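Local coordinates for antitoxin RelF (Mycobacterium tuberculosis, PDB 3G5O), which neutralizes the RNase toxin RelG by binding it and, in complex with that toxin, binds DNA and represses its own promoter, at the interface of chains A and C and the interface of chains A and B. Sequence-based numbering; all coordinates share one arbitrary frame. Chains: chain A/B, Uncharacterized protein Rv2865; chain C, Uncharacterized protein Rv2866.

Contacts 1, 2 and 4 all lie between antitoxin chain A and toxin chain C, whereas contact 3 belongs to the pairing of antitoxin chains A and B. The C-alpha centres of contacts 1 and 2 are about 6 Å apart, and the two share A:Trp61, A:Ile67 and C:Leu78. Contact 4 is centred about 9 Å from contact 1, sharing C:Leu60, and about 11 Å from contact 2, sharing C:Leu64. Helix 49-62 of chain A runs through all three. The C-alpha centre of contact 3 is 22 to 32 Å from theirs, so these patches of toxin binding and antitoxin pairing lie on separate parts of the chain.

Contact 1: the interface of chains A and C. Residues chain A 61, 67; chain C 60, 69, 76-78, 92, 94.
The indole of A:Trp61 inserts among strands 68-71, 75-82 and 87-95 of the toxin, which hides 95 Å² of this residue; CG stands anti to the carbonyl carbon (chi1 -79°), swinging the ring toward chain C. A hydrogen bond runs from NE1, the indole N-H of A:Trp61, to the hydroxyl OG of C:Ser69 at 2.8 Å. The oxygen lies in the ring plane and the angle at hydrogen is 160°, a nearly straight, edge-on bond that should help set how the ring is turned.

Apolar contacts pack on one face and along the rim. C:Leu78 lays CB over the six-membered ring of A:Trp61, 4.0 Å from its centroid and displaced toward the rim, a CH-pi contact. CD1 of C:Leu60 touches CD1 of A:Trp61 at 3.7 Å, and CB of C:Arg76 packs on its CZ2 at the same distance.

At the far end, CZ3 of A:Trp61 meets the carboxylate carbon CG of C:Asp94 at 3.6 Å, ring and carboxylate planes 48° apart. That carboxylate is held by a salt bridge, C:Arg92 NE to C:Asp94 OD2 at 3.0 Å. The site thus plugs an antitoxin tryptophan into the toxin's sheet, helping RelF hold RelG in the neutralized complex.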
# COMPACT_ATOMS: atom_id res chain seq x y z
N TRP A 61 -0.84 6.89 -0.03
CA TRP A 61 -2.02 7.74 -0.27
C TRP A 61 -3.34 7.08 0.11
O TRP A 61 -4.23 7.75 0.69
CB TRP A 61 -2.07 8.27 -1.69
CG TRP A 61 -1.15 9.45 -1.86
CD1 TRP A 61 0.04 9.48 -2.53
CD2 TRP A 61 -1.35 10.77 -1.32
NE1 TRP A 61 0.59 10.75 -2.47
CE2 TRP A 61 -0.24 11.56 -1.73
CE3 TRP A 61 -2.34 11.34 -0.53
CZ2 TRP A 61 -0.10 12.91 -1.37
CZ3 TRP A 61 -2.22 12.71 -0.17
CH2 TRP A 61 -1.10 13.46 -0.59
N ILE A 67 -9.18 10.38 1.79
CA ILE A 67 -8.47 10.44 0.49
C ILE A 67 -9.43 10.44 -0.72
O ILE A 67 -9.30 11.29 -1.61
CB ILE A 67 -7.27 9.39 0.34
CG1 ILE A 67 -6.47 9.65 -0.96
CG2 ILE A 67 -7.77 7.95 0.38
CD1 ILE A 67 -5.92 11.10 -1.02
N LEU C 60 0.28 6.70 -9.74
CA LEU C 60 -0.24 5.81 -8.73
C LEU C 60 -1.08 4.69 -9.37
O LEU C 60 -1.42 4.74 -10.56
CB LEU C 60 -1.05 6.61 -7.68
CG LEU C 60 -0.25 7.74 -7.03
CD1 LEU C 60 -1.04 8.34 -5.83
CD2 LEU C 60 1.13 7.17 -6.56
N SER C 69 2.15 11.05 -7.48
CA SER C 69 2.59 11.54 -6.17
C SER C 69 4.01 12.00 -6.31
O SER C 69 4.84 11.25 -6.79
CB SER C 69 2.56 10.44 -5.08
OG SER C 69 3.02 10.92 -3.79
N ARG C 76 4.21 15.75 0.59
CA ARG C 76 3.89 15.01 -0.64
C ARG C 76 2.84 15.81 -1.38
O ARG C 76 1.99 16.46 -0.75
CB ARG C 76 3.35 13.65 -0.29
CG ARG C 76 4.41 12.55 -0.03
CD ARG C 76 3.66 11.23 0.18
NE ARG C 76 4.50 10.05 0.24
CZ ARG C 76 5.08 9.57 1.33
NH1 ARG C 76 4.94 10.16 2.54
NH2 ARG C 76 5.80 8.49 1.22
N LEU C 77 2.90 15.80 -2.72
CA LEU C 77 1.82 16.43 -3.50
C LEU C 77 1.14 15.34 -4.31
O LEU C 77 1.82 14.48 -4.88
CB LEU C 77 2.41 17.46 -4.49
CG LEU C 77 3.34 18.58 -4.02
CD1 LEU C 77 3.45 19.62 -5.14
CD2 LEU C 77 2.81 19.26 -2.80
N LEU C 78 -0.18 15.42 -4.41
CA LEU C 78 -0.95 14.49 -5.19
C LEU C 78 -1.47 15.33 -6.35
O LEU C 78 -2.03 16.42 -6.12
CB LEU C 78 -2.12 13.92 -4.38
CG LEU C 78 -3.02 12.92 -5.13
CD1 LEU C 78 -2.19 11.63 -5.41
CD2 LEU C 78 -4.30 12.65 -4.30
N ARG C 92 -3.97 17.57 -3.66
CA ARG C 92 -3.80 17.49 -2.21
C ARG C 92 -2.35 17.71 -1.85
O ARG C 92 -1.45 17.37 -2.64
CB ARG C 92 -4.29 16.12 -1.69
CG ARG C 92 -4.28 15.98 -0.12
CD ARG C 92 -5.37 14.96 0.38
NE ARG C 92 -5.06 14.47 1.73
CZ ARG C 92 -5.90 13.77 2.52
NH1 ARG C 92 -7.13 13.46 2.12
NH2 ARG C 92 -5.50 13.38 3.73
N ASP C 94 0.06 16.98 1.51
CA ASP C 94 0.17 16.35 2.83
C ASP C 94 1.51 16.70 3.47
O ASP C 94 2.52 16.73 2.80
CB ASP C 94 0.08 14.84 2.70
CG ASP C 94 -1.31 14.32 2.91
OD1 ASP C 94 -1.42 13.16 3.37
OD2 ASP C 94 -2.30 15.07 2.62

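Contact 2: the interface of chains A and C. Residues chain A 61, 67, 71, 74; chain C 64, 78, 80, 91.
A:Ile71 crosses both C:Leu64 and C:Leu78 at about a right angle, its CG1-CD1 branch touching both leucines. The terminal CD1 of A:Ile71 meets CD2 of C:Leu64 at 3.6 Å, while CG1 of A:Ile71 lies 3.8 Å from CD2 of C:Leu78. With CG1 anti to the carbonyl carbon (chi1 -69°) and the branch then extended (chi2 161°), the methyl is carried toward the toxin. The other branch of A:Ile71, CG2, turns toward C:Arg80 and comes 3.8 Å from its guanidinium nitrogen NH2, again with the side chains nearly perpendicular.

C:Leu64 divides its two methyls between two antitoxin helices: as CD2 packs on A:Ile71, CD1 presses on CB of A:Trp61 at 3.5 Å, at the base of the indole. The same CD2 of C:Leu78 that meets A:Ile71 also faces A:Ile67, one helical turn earlier. Farther along, the methyl CB of A:Ala74 rests on CD2 of C:Leu91 at 3.8 Å, with the CB of that leucine equally near.

In the fold, A:Ile67, A:Ile71 and A:Ala74 follow one another along one side of helix 67-80, which packs obliquely on toxin strands 75-82 and 87-95. A:Trp61 comes from the preceding helix 49-62, and C:Leu64 from the 3-10 helix 62-64.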
# COMPACT_ATOMS: atom_id res chain seq x y z
N TRP A 61 -0.84 6.89 -0.03
CA TRP A 61 -2.02 7.74 -0.27
C TRP A 61 -3.34 7.08 0.11
O TRP A 61 -4.23 7.75 0.69
CB TRP A 61 -2.07 8.27 -1.69
CG TRP A 61 -1.15 9.45 -1.86
CD1 TRP A 61 0.04 9.48 -2.53
CD2 TRP A 61 -1.35 10.77 -1.32
NE1 TRP A 61 0.59 10.75 -2.47
CE2 TRP A 61 -0.24 11.56 -1.73
CE3 TRP A 61 -2.34 11.34 -0.53
CZ2 TRP A 61 -0.10 12.91 -1.37
CZ3 TRP A 61 -2.22 12.71 -0.17
CH2 TRP A 61 -1.10 13.46 -0.59
N ILE A 67 -9.18 10.38 1.79
CA ILE A 67 -8.47 10.44 0.49
C ILE A 67 -9.43 10.44 -0.72
O ILE A 67 -9.30 11.29 -1.61
CB ILE A 67 -7.27 9.39 0.34
CG1 ILE A 67 -6.47 9.65 -0.96
CG2 ILE A 67 -7.77 7.95 0.38
CD1 ILE A 67 -5.92 11.10 -1.02
N ILE A 71 -10.15 13.59 -3.42
CA ILE A 71 -9.94 13.48 -4.86
C ILE A 71 -11.20 13.85 -5.64
O ILE A 71 -11.14 14.56 -6.62
CB ILE A 71 -9.44 12.09 -5.25
CG1 ILE A 71 -8.01 11.88 -4.73
CG2 ILE A 71 -9.42 11.90 -6.74
CD1 ILE A 71 -7.66 10.41 -4.67
N ALA A 74 -11.49 17.66 -5.37
CA ALA A 74 -10.48 18.26 -6.26
C ALA A 74 -10.84 18.05 -7.75
O ALA A 74 -10.64 18.94 -8.59
CB ALA A 74 -9.11 17.67 -5.96
N LEU C 64 -6.29 4.61 -7.48
CA LEU C 64 -5.66 5.93 -7.65
C LEU C 64 -5.05 6.13 -9.04
O LEU C 64 -4.39 7.14 -9.29
CB LEU C 64 -4.58 6.14 -6.56
CG LEU C 64 -5.08 6.16 -5.10
CD1 LEU C 64 -3.97 6.56 -4.14
CD2 LEU C 64 -6.22 7.09 -4.91
N LEU C 78 -0.18 15.42 -4.41
CA LEU C 78 -0.95 14.49 -5.19
C LEU C 78 -1.47 15.33 -6.35
O LEU C 78 -2.03 16.42 -6.12
CB LEU C 78 -2.12 13.92 -4.38
CG LEU C 78 -3.02 12.92 -5.13
CD1 LEU C 78 -2.19 11.63 -5.41
CD2 LEU C 78 -4.30 12.65 -4.30
N ARG C 80 -2.58 15.62 -10.94
CA ARG C 80 -2.83 15.06 -12.27
C ARG C 80 -1.97 15.80 -13.29
O ARG C 80 -1.57 16.96 -13.07
CB ARG C 80 -4.31 15.16 -12.65
CG ARG C 80 -5.20 14.23 -11.88
CD ARG C 80 -6.70 14.39 -12.29
NE ARG C 80 -7.62 13.69 -11.39
CZ ARG C 80 -7.81 12.37 -11.35
NH1 ARG C 80 -7.14 11.53 -12.17
NH2 ARG C 80 -8.68 11.86 -10.51
N LEU C 91 -4.02 18.23 -6.42
CA LEU C 91 -5.23 17.80 -5.74
C LEU C 91 -5.14 17.89 -4.21
O LEU C 91 -6.11 18.25 -3.55
CB LEU C 91 -5.53 16.36 -6.15
CG LEU C 91 -5.57 15.97 -7.65
CD1 LEU C 91 -6.05 14.52 -7.75
CD2 LEU C 91 -6.45 16.91 -8.55

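Contact 3: the interface of chains A and B. Residues chain A 21, 24-25; chain B 13, 38, 43.
B:Lys38 reaches across the antitoxin pair to A:Asp25, and chain A hides 58 Å² of it. From CB the chain leaves with CG anti to the carbonyl carbon (chi1 -56°) and stays extended beyond CG, which takes its end over to helix 20-28 of chain A. CD of B:Lys38 is the first of its atoms to come within about 4 Å of that helix, 3.8 Å from the carboxylate oxygen OD1 of A:Asp25. CE of B:Lys38 lies 3.5 Å from OD1 of A:Asp25 and passes CG1 of A:Val24 at 4.2 Å.

At the tip, the side-chain amine nitrogen NZ of B:Lys38 forms a salt bridge and hydrogen bond with A:Asp25 OD1 at 3.0 Å. The nitrogen approaches from above the carboxylate, 48° out of its plane, the two side chains crossing at about a right angle. The amide oxygen OD1 of A:Asn21 lies 3.7 Å from NZ of B:Lys38 and might add to its electrostatic surroundings.

Apolar packing flanks the lysine. A:Val24 presses CG1 on CB of B:Ala43 at 3.5 Å, and its CG2 meets CD1 of B:Ile13 tip to tip at 3.8 Å. OD1 of A:Asn21 also lies 3.5 Å from CD1 of B:Ile13. The site helps hold the two RelF copies together, a pairing that in Phd/YefM antitoxins probably also forms the DNA-binding unit. It joins helix 20-28 of chain A to helix 13-16 and strands 33-38 and 41-48 of chain B, and two-fold symmetry repeats it with the chains exchanged.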
# COMPACT_ATOMS: atom_id res chain seq x y z
N ASN A 21 20.62 -8.98 -17.40
CA ASN A 21 20.56 -7.65 -17.97
C ASN A 21 19.19 -7.44 -18.59
O ASN A 21 18.58 -6.39 -18.39
CB ASN A 21 21.64 -7.42 -19.05
CG ASN A 21 22.99 -7.05 -18.46
OD1 ASN A 21 23.08 -6.54 -17.34
ND2 ASN A 21 24.07 -7.29 -19.25
N VAL A 24 16.13 -7.40 -16.10
CA VAL A 24 16.18 -6.12 -15.39
C VAL A 24 15.74 -4.95 -16.30
O VAL A 24 14.90 -4.11 -15.89
CB VAL A 24 17.56 -5.84 -14.74
CG1 VAL A 24 17.67 -4.42 -14.31
CG2 VAL A 24 17.78 -6.77 -13.55
N ASP A 25 16.27 -4.91 -17.53
CA ASP A 25 15.85 -3.87 -18.49
C ASP A 25 14.34 -3.91 -18.71
O ASP A 25 13.72 -2.84 -18.80
CB ASP A 25 16.52 -4.04 -19.87
CG ASP A 25 17.91 -3.47 -19.95
OD1 ASP A 25 18.31 -2.57 -19.15
OD2 ASP A 25 18.63 -3.92 -20.86
N ILE B 13 24.14 -4.07 -10.73
CA ILE B 13 23.82 -5.36 -11.36
C ILE B 13 25.07 -6.25 -11.51
O ILE B 13 24.97 -7.48 -11.44
CB ILE B 13 23.03 -5.25 -12.70
CG1 ILE B 13 22.46 -6.63 -13.11
CG2 ILE B 13 23.89 -4.62 -13.82
CD1 ILE B 13 21.46 -6.56 -14.26
N LYS B 38 21.84 0.11 -12.58
CA LYS B 38 22.74 0.32 -13.72
C LYS B 38 23.44 1.68 -13.57
O LYS B 38 22.78 2.73 -13.68
CB LYS B 38 21.97 0.24 -15.03
CG LYS B 38 21.20 -1.12 -15.15
CD LYS B 38 20.94 -1.53 -16.61
CE LYS B 38 20.81 -3.06 -16.73
NZ LYS B 38 21.00 -3.59 -18.14
N ALA B 43 17.27 0.32 -11.26
CA ALA B 43 16.56 -0.25 -12.41
C ALA B 43 15.46 -1.18 -11.95
O ALA B 43 14.39 -1.20 -12.54
CB ALA B 43 17.53 -1.01 -13.36

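Contact 4: the interface of chains A and C. Residues chain A 54-55, 57-58; chain C 59-61, 64.
This is a heteromeric toxin-antitoxin interface, in which helix 49-62 of RelF, a Phd/YefM-family antitoxin, meets a segment of the RelE-family toxin RelG and helps hold the toxin in the neutralized complex. Two hydroxyls on successive turns of the helix bind the toxin backbone. A:Ser54 OG donates to the carbonyl oxygen O of C:Pro59 at 2.7 Å, in the carbonyl plane and with a C=O...donor angle of 151°. The chi1 of -74° sets this hydroxyl beside its own backbone N and turned toward the toxin.

A:Thr58 OG1 works in both directions. It accepts the backbone N-H of C:Arg61, with A:Thr58 OG1 to C:Arg61 N at 3.0 Å and 148° at the hydrogen, and A:Thr58 OG1 donates to the carbonyl O of A:Ser54 at 2.7 Å. The latter bond reaches back one helical turn and meets the carbonyl from above its plane. It should restrain the hydroxyl's rotation and help present the oxygen as an acceptor for the toxin. The methyl CG2 of A:Thr58 lies 3.4 Å from O of C:Arg61.

Between these bonds C:Leu60 points its CD2 methyl at CB of A:Glu57, 3.5 Å away. The side chain of C:Arg61, bent at chi2, folds back alongside A:Ser54. Its guanidinium sets one face over the carbonyl oxygen of C:Pro59, which stands 4.0 Å above the plane of that group and is also the acceptor for the serine.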
# COMPACT_ATOMS: atom_id res chain seq x y z
N SER A 54 5.96 3.70 -7.42
CA SER A 54 4.51 3.81 -7.65
C SER A 54 3.69 3.05 -6.60
O SER A 54 2.71 3.59 -6.03
CB SER A 54 4.16 3.30 -9.05
OG SER A 54 4.56 4.26 -10.03
N LEU A 55 4.08 1.81 -6.35
CA LEU A 55 3.43 1.02 -5.31
C LEU A 55 3.56 1.62 -3.89
O LEU A 55 2.55 1.72 -3.18
CB LEU A 55 3.91 -0.42 -5.38
CG LEU A 55 3.40 -1.18 -6.63
CD1 LEU A 55 4.06 -2.56 -6.70
CD2 LEU A 55 1.85 -1.34 -6.67
N GLU A 57 4.03 4.73 -3.07
CA GLU A 57 3.24 5.94 -2.97
C GLU A 57 1.73 5.62 -2.99
O GLU A 57 0.93 6.32 -2.37
CB GLU A 57 3.62 6.93 -4.10
CG GLU A 57 5.01 7.49 -3.96
CD GLU A 57 5.14 8.21 -2.61
OE1 GLU A 57 4.47 9.26 -2.42
OE2 GLU A 57 5.83 7.67 -1.70
N THR A 58 1.32 4.57 -3.70
CA THR A 58 -0.08 4.18 -3.67
C THR A 58 -0.47 3.75 -2.25
O THR A 58 -1.55 4.11 -1.75
CB THR A 58 -0.36 3.03 -4.67
OG1 THR A 58 0.02 3.46 -5.98
CG2 THR A 58 -1.83 2.67 -4.66
N PRO C 59 3.36 7.71 -11.09
CA PRO C 59 1.94 7.46 -11.32
C PRO C 59 1.48 6.48 -10.27
O PRO C 59 2.23 5.55 -9.92
CB PRO C 59 1.91 6.82 -12.74
CG PRO C 59 3.36 6.25 -12.98
CD PRO C 59 4.27 7.18 -12.16
N LEU C 60 0.28 6.70 -9.74
CA LEU C 60 -0.24 5.81 -8.73
C LEU C 60 -1.08 4.69 -9.37
O LEU C 60 -1.42 4.74 -10.56
CB LEU C 60 -1.05 6.61 -7.68
CG LEU C 60 -0.25 7.74 -7.03
CD1 LEU C 60 -1.04 8.34 -5.83
CD2 LEU C 60 1.13 7.17 -6.56
N ARG C 61 -1.38 3.67 -8.57
CA ARG C 61 -1.94 2.41 -9.08
C ARG C 61 -3.27 2.12 -8.42
O ARG C 61 -3.70 2.88 -7.55
CB ARG C 61 -0.95 1.24 -8.85
CG ARG C 61 0.47 1.52 -9.42
CD ARG C 61 0.35 1.70 -10.94
NE ARG C 61 1.67 1.79 -11.59
CZ ARG C 61 1.91 2.51 -12.68
NH1 ARG C 61 0.91 3.21 -13.21
NH2 ARG C 61 3.12 2.52 -13.22
N LEU C 64 -6.29 4.61 -7.48
CA LEU C 64 -5.66 5.93 -7.65
C LEU C 64 -5.05 6.13 -9.04
O LEU C 64 -4.39 7.14 -9.29
CB LEU C 64 -4.58 6.14 -6.56
CG LEU C 64 -5.08 6.16 -5.10
CD1 LEU C 64 -3.97 6.56 -4.14
CD2 LEU C 64 -6.22 7.09 -4.91